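Local coordinates for protein uracil-DNA glycosylase (Epstein-Barr virus, PDB 6LYJ) that belongs to the uracil-DNA glycosylase superfamily, with a central four-stranded parallel sheet flanked by helices, at residues R46-V51 with I165-F170. Residues are numbered along the deposited sequence; the frame is centred on the assembly and turned at random.
Sequences RKLAAV and IGWAWF
W169 has CG anti to the backbone N (chi1 157°), and K47, bent at chi3 and chi4, carries CE and NZ over its indole. Helix 42-59 here meets the N-terminal turn of helix 167-181. At the exposed end, K47 CE lies 3.5 Å above the W169 ring plane and NZ stands 4.8 Å from the five-membered ring centroid, a cation-pi pair; lysine's long chain lays methylenes on the broad, flat indole while keeping its charge near it. V51 CG1, anti to the backbone N, sits over the W167 six-membered ring, 3.8 Å from its centroid, a CH-pi contact that suits a compact branched side chain; V51 CG2 lies 3.8 Å from I165 O. G166, the N-cap residue, has phi 116°, readily adopted without a CB to crowd the preceding carbonyl O. Leucine's two methyls let L48 meet F170 twice: CD1 over the face, toward the rim, 4.1 Å from the centroid, and CD2 at CE1. F44 meets W169 edge-to-face, and T153 takes up W167 NE1 by a hydrogen bond. With no hydrogen bond linking the two segments, their association rests on apolar and CH-pi packing, to which the lysine probably adds a modest electrostatic attraction.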
loop_
_atom_site.group_PDB
_atom_site.type_symbol
_atom_site.label_atom_id
_atom_site.label_comp_id
_atom_site.label_asym_id
_atom_site.label_seq_id
_atom_site.Cartn_x
_atom_site.Cartn_y
_atom_site.Cartn_z
ATOM N N ARG A 46 -23.351 14.645 -6.322
ATOM C CA ARG A 46 -23.018 15.858 -5.581
ATOM C C ARG A 46 -22.015 15.572 -4.469
ATOM O O ARG A 46 -21.123 16.385 -4.210
ATOM C CB ARG A 46 -24.291 16.489 -5.019
ATOM C CG ARG A 46 -25.123 17.195 -6.074
ATOM C CD ARG A 46 -26.484 17.617 -5.542
ATOM N NE ARG A 46 -26.385 18.549 -4.424
ATOM C CZ ARG A 46 -27.437 19.045 -3.780
ATOM N NH1 ARG A 46 -28.654 18.692 -4.148
ATOM N NH2 ARG A 46 -27.278 19.893 -2.774
ATOM N N LYS A 47 -22.135 14.418 -3.810
ATOM C CA LYS A 47 -21.182 14.051 -2.762
ATOM C C LYS A 47 -19.779 13.842 -3.330
ATOM O O LYS A 47 -18.781 14.302 -2.749
ATOM C CB LYS A 47 -21.678 12.799 -2.033
ATOM C CG LYS A 47 -22.940 13.033 -1.212
ATOM C CD LYS A 47 -23.673 11.733 -0.891
ATOM C CE LYS A 47 -22.899 10.888 0.101
ATOM N NZ LYS A 47 -22.752 11.582 1.404
ATOM N N LEU A 48 -19.679 13.159 -4.474
ATOM C CA LEU A 48 -18.380 13.023 -5.130
ATOM C C LEU A 48 -17.833 14.386 -5.548
ATOM O O LEU A 48 -16.643 14.677 -5.353
ATOM C CB LEU A 48 -18.495 12.085 -6.330
ATOM C CG LEU A 48 -17.246 11.974 -7.207
ATOM C CD1 LEU A 48 -16.053 11.497 -6.390
ATOM C CD2 LEU A 48 -17.507 11.044 -8.385
ATOM N N ALA A 49 -18.680 15.221 -6.164
ATOM C CA ALA A 49 -18.257 16.569 -6.531
ATOM C C ALA A 49 -17.755 17.343 -5.321
ATOM O O ALA A 49 -16.804 18.122 -5.432
ATOM C CB ALA A 49 -19.408 17.324 -7.198
ATOM N N ALA A 50 -18.360 17.113 -4.151
ATOM C CA ALA A 50 -17.944 17.816 -2.944
ATOM C C ALA A 50 -16.575 17.342 -2.480
ATOM O O ALA A 50 -15.763 18.144 -2.007
ATOM C CB ALA A 50 -18.985 17.624 -1.841
ATOM N N VAL A 51 -16.300 16.041 -2.606
ATOM C CA VAL A 51 -14.965 15.556 -2.252
ATOM C C VAL A 51 -13.924 16.155 -3.194
ATOM O O VAL A 51 -12.839 16.588 -2.767
ATOM C CB VAL A 51 -14.924 14.019 -2.267
ATOM C CG1 VAL A 51 -13.554 13.528 -1.833
ATOM C CG2 VAL A 51 -16.006 13.450 -1.364
ATOM N N ILE A 165 -11.586 12.836 4.156
ATOM C CA ILE A 165 -12.226 13.883 3.370
ATOM C C ILE A 165 -13.321 13.343 2.465
ATOM O O ILE A 165 -13.945 14.118 1.726
ATOM C CB ILE A 165 -11.185 14.673 2.557
ATOM C CG1 ILE A 165 -10.573 13.788 1.475
ATOM C CG2 ILE A 165 -10.112 15.225 3.486
ATOM C CD1 ILE A 165 -9.653 14.533 0.551
ATOM N N GLY A 166 -13.578 12.039 2.501
ATOM C CA GLY A 166 -14.680 11.449 1.765
ATOM C C GLY A 166 -14.283 10.468 0.684
ATOM O O GLY A 166 -15.175 9.923 0.020
ATOM N N TRP A 167 -12.990 10.217 0.451
ATOM C CA TRP A 167 -12.610 9.237 -0.562
ATOM C C TRP A 167 -13.084 7.836 -0.191
ATOM O O TRP A 167 -13.440 7.045 -1.071
ATOM C CB TRP A 167 -11.093 9.238 -0.778
ATOM C CG TRP A 167 -10.558 10.396 -1.591
ATOM C CD1 TRP A 167 -9.537 11.238 -1.244
ATOM C CD2 TRP A 167 -11.014 10.833 -2.879
ATOM N NE1 TRP A 167 -9.329 12.164 -2.234
ATOM C CE2 TRP A 167 -10.223 11.938 -3.249
ATOM C CE3 TRP A 167 -12.017 10.398 -3.755
ATOM C CZ2 TRP A 167 -10.401 12.615 -4.456
ATOM C CZ3 TRP A 167 -12.192 11.071 -4.952
ATOM C CH2 TRP A 167 -11.389 12.168 -5.291
ATOM N N ALA A 168 -13.061 7.499 1.104
ATOM C CA ALA A 168 -13.395 6.140 1.521
ATOM C C ALA A 168 -14.838 5.785 1.177
ATOM O O ALA A 168 -15.121 4.659 0.750
ATOM C CB ALA A 168 -13.142 5.968 3.022
ATOM N N TRP A 169 -15.763 6.734 1.341
ATOM C CA TRP A 169 -17.137 6.508 0.896
ATOM C C TRP A 169 -17.188 6.178 -0.594
ATOM O O TRP A 169 -17.857 5.220 -1.010
ATOM C CB TRP A 169 -17.992 7.742 1.203
ATOM C CG TRP A 169 -19.210 7.839 0.345
ATOM C CD1 TRP A 169 -20.407 7.217 0.544
ATOM C CD2 TRP A 169 -19.341 8.585 -0.871
ATOM N NE1 TRP A 169 -21.280 7.536 -0.468
ATOM C CE2 TRP A 169 -20.648 8.372 -1.351
ATOM C CE3 TRP A 169 -18.480 9.413 -1.599
ATOM C CZ2 TRP A 169 -21.116 8.959 -2.526
ATOM C CZ3 TRP A 169 -18.947 9.991 -2.768
ATOM C CH2 TRP A 169 -20.253 9.764 -3.216
ATOM N N PHE A 170 -16.440 6.929 -1.406
ATOM C CA PHE A 170 -16.497 6.736 -2.851
ATOM C C PHE A 170 -15.908 5.389 -3.247
ATOM O O PHE A 170 -16.510 4.648 -4.034
ATOM C CB PHE A 170 -15.775 7.876 -3.571
ATOM C CG PHE A 170 -15.631 7.654 -5.056
ATOM C CD1 PHE A 170 -16.752 7.590 -5.869
ATOM C CD2 PHE A 170 -14.379 7.512 -5.637
ATOM C CE1 PHE A 170 -16.631 7.376 -7.238
ATOM C CE2 PHE A 170 -14.251 7.306 -7.009
ATOM C CZ PHE A 170 -15.378 7.239 -7.806
#